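Aspartate aminotransferase (Plasmodium falciparum, PDB 3K7Y) probably catalyses the pyridoxal-phosphate-dependent exchange of an amino group between L-aspartate and 2-oxoglutarate, giving oxaloacetate and L-glutamate, and works as a homodimer. Local coordinates at residues G353-V358 / N378-V383; H371-I376 / D392-K397. All coordinates share one frame; numbering follows the deposited sequence.

Contact 1: residues G353-V358 / N378-V383; sequences GLFSFV and NGRINV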
loop_
_atom_site.group_PDB
_atom_site.type_symbol
_atom_site.label_atom_id
_atom_site.label_comp_id
_atom_site.label_asym_id
_atom_site.label_seq_id
_atom_site.Cartn_x
_atom_site.Cartn_y
_atom_site.Cartn_z
ATOM N N GLY A 353 23.061 2.236 -15.756
ATOM C CA GLY A 353 21.934 2.406 -14.845
ATOM C C GLY A 353 21.959 3.812 -14.266
ATOM O O GLY A 353 22.619 4.712 -14.804
ATOM N N LEU A 354 21.264 3.987 -13.148
ATOM C CA LEU A 354 21.151 5.274 -12.484
ATOM C C LEU A 354 22.425 5.613 -11.694
ATOM O O LEU A 354 22.694 6.793 -11.412
ATOM C CB LEU A 354 19.952 5.211 -11.541
ATOM C CG LEU A 354 18.871 6.292 -11.538
ATOM C CD1 LEU A 354 17.541 5.660 -11.232
ATOM C CD2 LEU A 354 19.162 7.409 -10.533
ATOM N N PHE A 355 23.193 4.579 -11.329
ATOM C CA PHE A 355 24.398 4.763 -10.510
ATOM C C PHE A 355 25.709 4.350 -11.180
ATOM O O PHE A 355 25.725 3.729 -12.239
ATOM C CB PHE A 355 24.312 3.977 -9.189
ATOM C CG PHE A 355 22.981 4.030 -8.516
ATOM C CD1 PHE A 355 22.590 5.146 -7.804
ATOM C CD2 PHE A 355 22.126 2.938 -8.572
ATOM C CE1 PHE A 355 21.347 5.173 -7.181
ATOM C CE2 PHE A 355 20.897 2.958 -7.957
ATOM C CZ PHE A 355 20.504 4.068 -7.264
ATOM N N SER A 356 26.809 4.707 -10.532
ATOM C CA SER A 356 28.066 4.006 -10.734
ATOM C C SER A 356 28.458 3.398 -9.390
ATOM O O SER A 356 27.981 3.848 -8.349
ATOM C CB SER A 356 29.152 4.940 -11.268
ATOM O OG SER A 356 29.111 4.996 -12.683
ATOM N N PHE A 357 29.296 2.365 -9.422
ATOM C CA PHE A 357 29.690 1.648 -8.222
ATOM C C PHE A 357 31.215 1.601 -8.161
ATOM O O PHE A 357 31.854 0.923 -8.975
ATOM C CB PHE A 357 29.097 0.240 -8.253
ATOM C CG PHE A 357 29.308 -0.563 -6.987
ATOM C CD1 PHE A 357 29.043 -0.018 -5.734
ATOM C CD2 PHE A 357 29.715 -1.894 -7.063
ATOM C CE1 PHE A 357 29.229 -0.777 -4.576
ATOM C CE2 PHE A 357 29.898 -2.657 -5.915
ATOM C CZ PHE A 357 29.657 -2.102 -4.670
ATOM N N VAL A 358 31.794 2.335 -7.209
ATOM C CA VAL A 358 33.244 2.433 -7.075
ATOM C C VAL A 358 33.671 1.958 -5.680
ATOM O O VAL A 358 33.810 2.777 -4.766
ATOM C CB VAL A 358 33.718 3.906 -7.316
ATOM C CG1 VAL A 358 35.254 4.041 -7.285
ATOM C CG2 VAL A 358 33.174 4.436 -8.628
ATOM N N ASN A 378 29.055 2.243 0.681
ATOM C CA ASN A 378 29.689 1.139 -0.059
ATOM C C ASN A 378 30.392 1.502 -1.383
ATOM O O ASN A 378 31.034 0.638 -1.999
ATOM C CB ASN A 378 28.699 -0.033 -0.260
ATOM C CG ASN A 378 27.481 0.327 -1.137
ATOM O OD1 ASN A 378 26.531 -0.447 -1.217
ATOM N ND2 ASN A 378 27.507 1.484 -1.783
ATOM N N GLY A 379 30.269 2.761 -1.805
ATOM C CA GLY A 379 30.798 3.201 -3.078
ATOM C C GLY A 379 29.770 3.645 -4.114
ATOM O O GLY A 379 30.140 4.322 -5.066
ATOM N N ARG A 380 28.494 3.270 -3.957
ATOM C CA ARG A 380 27.430 3.598 -4.943
ATOM C C ARG A 380 27.247 5.105 -5.181
ATOM O O ARG A 380 27.350 5.916 -4.250
ATOM C CB ARG A 380 26.087 2.976 -4.552
ATOM C CG ARG A 380 25.057 3.011 -5.682
ATOM C CD ARG A 380 23.670 2.520 -5.260
ATOM N NE ARG A 380 22.858 3.560 -4.620
ATOM C CZ ARG A 380 21.609 3.387 -4.190
ATOM N NH1 ARG A 380 20.999 2.209 -4.321
ATOM N NH2 ARG A 380 20.957 4.403 -3.629
ATOM N N ILE A 381 26.958 5.488 -6.420
ATOM C CA ILE A 381 26.970 6.905 -6.772
ATOM C C ILE A 381 25.861 7.299 -7.709
ATOM O O ILE A 381 25.792 6.817 -8.842
ATOM C CB ILE A 381 28.299 7.278 -7.411
ATOM C CG1 ILE A 381 29.230 7.875 -6.371
ATOM C CG2 ILE A 381 28.126 8.254 -8.565
ATOM C CD1 ILE A 381 30.637 7.940 -6.886
ATOM N N ASN A 382 25.012 8.200 -7.236
ATOM C CA ASN A 382 23.970 8.753 -8.064
ATOM C C ASN A 382 24.584 9.669 -9.124
ATOM O O ASN A 382 24.966 10.809 -8.836
ATOM C CB ASN A 382 22.940 9.496 -7.215
ATOM C CG ASN A 382 21.642 9.705 -7.947
ATOM O OD1 ASN A 382 21.228 8.856 -8.727
ATOM N ND2 ASN A 382 20.991 10.842 -7.709
ATOM N N VAL A 383 24.692 9.149 -10.345
ATOM C CA VAL A 383 25.332 9.857 -11.440
ATOM C C VAL A 383 24.477 11.025 -11.890
ATOM O O VAL A 383 24.995 12.088 -12.194
ATOM C CB VAL A 383 25.631 8.913 -12.626
ATOM C CG1 VAL A 383 25.859 9.696 -13.908
ATOM C CG2 VAL A 383 26.846 8.050 -12.322
#

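Contact 2: residues H371-I376 / D392-K397; sequences HHIYII and DYIADK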
loop_
_atom_site.group_PDB
_atom_site.type_symbol
_atom_site.label_atom_id
_atom_site.label_comp_id
_atom_site.label_asym_id
_atom_site.label_seq_id
_atom_site.Cartn_x
_atom_site.Cartn_y
_atom_site.Cartn_z
ATOM N N HIS A 371 33.845 17.973 3.148
ATOM C CA HIS A 371 33.386 18.737 2.002
ATOM C C HIS A 371 31.924 18.330 1.849
ATOM O O HIS A 371 31.501 17.303 2.384
ATOM C CB HIS A 371 34.201 18.355 0.776
ATOM C CG HIS A 371 35.635 18.077 1.087
ATOM N ND1 HIS A 371 36.554 19.082 1.282
ATOM C CD2 HIS A 371 36.302 16.914 1.275
ATOM C CE1 HIS A 371 37.733 18.552 1.551
ATOM N NE2 HIS A 371 37.608 17.238 1.553
ATOM N N HIS A 372 31.123 19.105 1.140
ATOM C CA HIS A 372 29.693 18.923 1.343
ATOM C C HIS A 372 29.041 18.020 0.296
ATOM O O HIS A 372 27.998 18.332 -0.288
ATOM C CB HIS A 372 29.023 20.280 1.603
ATOM C CG HIS A 372 29.675 21.040 2.720
ATOM N ND1 HIS A 372 30.586 22.053 2.500
ATOM C CD2 HIS A 372 29.610 20.878 4.065
ATOM C CE1 HIS A 372 31.030 22.506 3.661
ATOM N NE2 HIS A 372 30.451 21.812 4.627
ATOM N N ILE A 373 29.672 16.860 0.111
ATOM C CA ILE A 373 29.214 15.850 -0.851
ATOM C C ILE A 373 28.861 14.494 -0.212
ATOM O O ILE A 373 29.682 13.898 0.495
ATOM C CB ILE A 373 30.234 15.640 -1.999
ATOM C CG1 ILE A 373 29.897 14.340 -2.738
ATOM C CG2 ILE A 373 31.674 15.691 -1.488
ATOM C CD1 ILE A 373 31.073 13.573 -3.286
ATOM N N TYR A 374 27.650 14.007 -0.486
ATOM C CA TYR A 374 27.149 12.771 0.141
ATOM C C TYR A 374 26.950 11.592 -0.828
ATOM O O TYR A 374 26.446 11.746 -1.938
ATOM C CB TYR A 374 25.892 13.037 1.001
ATOM C CG TYR A 374 26.051 14.242 1.891
ATOM C CD1 TYR A 374 25.579 15.491 1.488
ATOM C CD2 TYR A 374 26.707 14.150 3.116
ATOM C CE1 TYR A 374 25.742 16.622 2.294
ATOM C CE2 TYR A 374 26.884 15.279 3.939
ATOM C CZ TYR A 374 26.396 16.512 3.520
ATOM O OH TYR A 374 26.548 17.639 4.308
ATOM N N ILE A 375 27.331 10.414 -0.344
ATOM C CA ILE A 375 27.605 9.224 -1.147
ATOM C C ILE A 375 27.320 8.021 -0.242
ATOM O O ILE A 375 27.510 8.120 0.960
ATOM C CB ILE A 375 29.099 9.249 -1.560
ATOM C CG1 ILE A 375 29.639 7.866 -1.914
ATOM C CG2 ILE A 375 29.937 9.811 -0.409
ATOM C CD1 ILE A 375 31.105 7.669 -1.551
ATOM N N ILE A 376 26.868 6.898 -0.790
ATOM C CA ILE A 376 26.580 5.733 0.057
ATOM C C ILE A 376 27.864 5.064 0.610
ATOM O O ILE A 376 28.919 5.071 -0.024
ATOM C CB ILE A 376 25.635 4.695 -0.636
ATOM C CG1 ILE A 376 24.373 5.374 -1.184
ATOM C CG2 ILE A 376 25.247 3.553 0.312
ATOM C CD1 ILE A 376 24.393 5.584 -2.738
ATOM N N ASP A 392 33.984 19.552 -11.637
ATOM C CA ASP A 392 35.231 20.026 -11.042
ATOM C C ASP A 392 35.221 19.773 -9.550
ATOM O O ASP A 392 35.969 18.932 -9.060
ATOM C CB ASP A 392 35.494 21.516 -11.345
ATOM C CG ASP A 392 36.577 22.153 -10.422
ATOM O OD1 ASP A 392 36.606 23.405 -10.312
ATOM O OD2 ASP A 392 37.396 21.417 -9.807
ATOM N N TYR A 393 34.358 20.486 -8.835
ATOM C CA TYR A 393 34.362 20.411 -7.386
ATOM C C TYR A 393 34.413 18.954 -6.914
ATOM O O TYR A 393 35.307 18.566 -6.152
ATOM C CB TYR A 393 33.165 21.147 -6.795
ATOM C CG TYR A 393 33.195 21.173 -5.293
ATOM C CD1 TYR A 393 34.106 21.984 -4.611
ATOM C CD2 TYR A 393 32.333 20.367 -4.544
ATOM C CE1 TYR A 393 34.149 22.005 -3.216
ATOM C CE2 TYR A 393 32.364 20.381 -3.148
ATOM C CZ TYR A 393 33.270 21.202 -2.489
ATOM O OH TYR A 393 33.311 21.223 -1.110
ATOM N N ILE A 394 33.474 18.149 -7.402
ATOM C CA ILE A 394 33.367 16.749 -7.019
ATOM C C ILE A 394 34.670 15.989 -7.273
ATOM O O ILE A 394 35.248 15.394 -6.355
ATOM C CB ILE A 394 32.220 16.054 -7.782
ATOM C CG1 ILE A 394 30.883 16.720 -7.467
ATOM C CG2 ILE A 394 32.161 14.587 -7.420
ATOM C CD1 ILE A 394 29.758 16.261 -8.342
ATOM N N ALA A 395 35.116 16.026 -8.527
ATOM C CA ALA A 395 36.236 15.224 -8.994
ATOM C C ALA A 395 37.497 15.623 -8.259
ATOM O O ALA A 395 38.264 14.763 -7.817
ATOM C CB ALA A 395 36.405 15.376 -10.501
ATOM N N ASP A 396 37.685 16.931 -8.112
ATOM C CA ASP A 396 38.746 17.469 -7.285
ATOM C C ASP A 396 38.705 16.860 -5.883
ATOM O O ASP A 396 39.626 16.148 -5.496
ATOM C CB ASP A 396 38.657 18.996 -7.230
ATOM C CG ASP A 396 39.731 19.617 -6.361
ATOM O OD1 ASP A 396 40.664 18.911 -5.910
ATOM O OD2 ASP A 396 39.633 20.833 -6.131
ATOM N N LYS A 397 37.629 17.108 -5.143
ATOM C CA LYS A 397 37.536 16.644 -3.760
ATOM C C LYS A 397 37.763 15.138 -3.565
ATOM O O LYS A 397 38.295 14.722 -2.530
ATOM C CB LYS A 397 36.213 17.078 -3.125
ATOM C CG LYS A 397 36.112 18.583 -2.807
ATOM C CD LYS A 397 37.321 19.092 -2.025
ATOM C CE LYS A 397 37.236 20.582 -1.747
ATOM N NZ LYS A 397 37.389 21.402 -2.981
#

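Contact 1: residues G353-V358 / N378-V383
Arg380 lays its guanidinium flat on one face of the Phe355 ring. The two planes are 8° apart and their centres 3.8 Å apart, which makes a cation-pi stack. The arginine chain also touches the ring: CD sits over the same face, 3.6 Å from the Phe355 ring centroid, in a CH-pi contact. CG of Arg380 is anti to the backbone N (chi1 -167°), and a bend at chi3 (84°) brings NE over the ring, offset toward its rim. Leu354 CB lies over the opposite face, so the phenyl group is held from both sides.

The backbones of 355-357 and 380-382 form a two-stranded antiparallel sheet. Phe355 with Asn382 and Phe357 with Arg380 are non-hydrogen-bonded pairs, and their side chains share one face. Ser356 and Ile381 are the hydrogen-bonded pair, on the other face. Ser356 N bonds Ile381 O at 2.9 Å; the return bond from Ile381 N to Ser356 O is weak. Val383 N to Leu354 O adds a further bond at 3.3 Å.

Arg380 NH1 bonds OD1 of Asn185, a cofactor-binding residue, and NH2 bonds Ser35 O. These bonds fix the guanidinium beside the pyridoxal phosphate pocket, consistent with the arginine that binds the substrate alpha-carboxylate in this family. Ser356, Val358 and Val383 pack on helix 304-335.

Contact 2: residues H371-I376 / D392-K397
The short strand 373-374 and the loop leading into it pack here against the C-terminal helix 390-403. His371, Tyr393 and Lys397 carry the outer part of this contact. The aliphatic part of Lys397 crosses one face of the His371 imidazole obliquely. Lys397 CD lies 3.6 Å from the centroid of that ring, in a CH-pi contact, and is displaced toward the rim. Its nearest ring atom is His371 ND1, at 3.4 Å. Lys397 CE is also close to ND1. The lysine chain is bent at chi2 (-50°), which places CD over the ring. Its ammonium does not meet the imidazole: Lys397 NZ stays 4.9 Å from His371 ND1. Instead it makes a long salt bridge to Asp396 OD2, at 3.9 Å. A charged imidazole would probably be disfavoured somewhat by the nearby ammonium.

The strand belongs to a parallel pair with strand 32-33. His372 and Tyr374 make backbone hydrogen bonds to Ile32. The helix therefore packs beside a small parallel sheet of the aminotransferase fold, well away from the cofactor.

One turn before Lys397 on the helix, Tyr393 sends its hydroxyl to the same loop. Tyr393 OH is 3.5 Å from His371 CB, a van der Waals contact. Lys397 CG lies over one face of the Tyr393 ring, toward its rim, so the lysine chain touches both aromatic residues, CG at Tyr393 and CD at His371. Further in, contact is purely apolar and looser: Ile373 CD1 is 4.4 Å from Ile394 CG2. Tyr393 and Ile394 both also touch Ile32. On the helix, Ile394 and Ala395 reach helix 304-335, and Asp396 OD1 bonds Tyr339 OH.

In the fold
Strand 32-33 lies early in the chain and is the parallel partner of strand 373-374. The long helix 304-335 then leads to 353-358, the first segment of contact 1. The chain next passes 371-376, the first segment of contact 2, before 378-383 returns to close contact 1. Helix 390-403 then brings 392-397 to close contact 2. The two loops cross, because their segments alternate along the chain. The contact centres are about 13 Å apart, and Ile375 CG1 packs against the backbone O of Arg380 where the two contacts meet. Contact 1 joins this region to the cofactor pocket, contact 2 to the C-terminal helix. Helix 304-335 touches both.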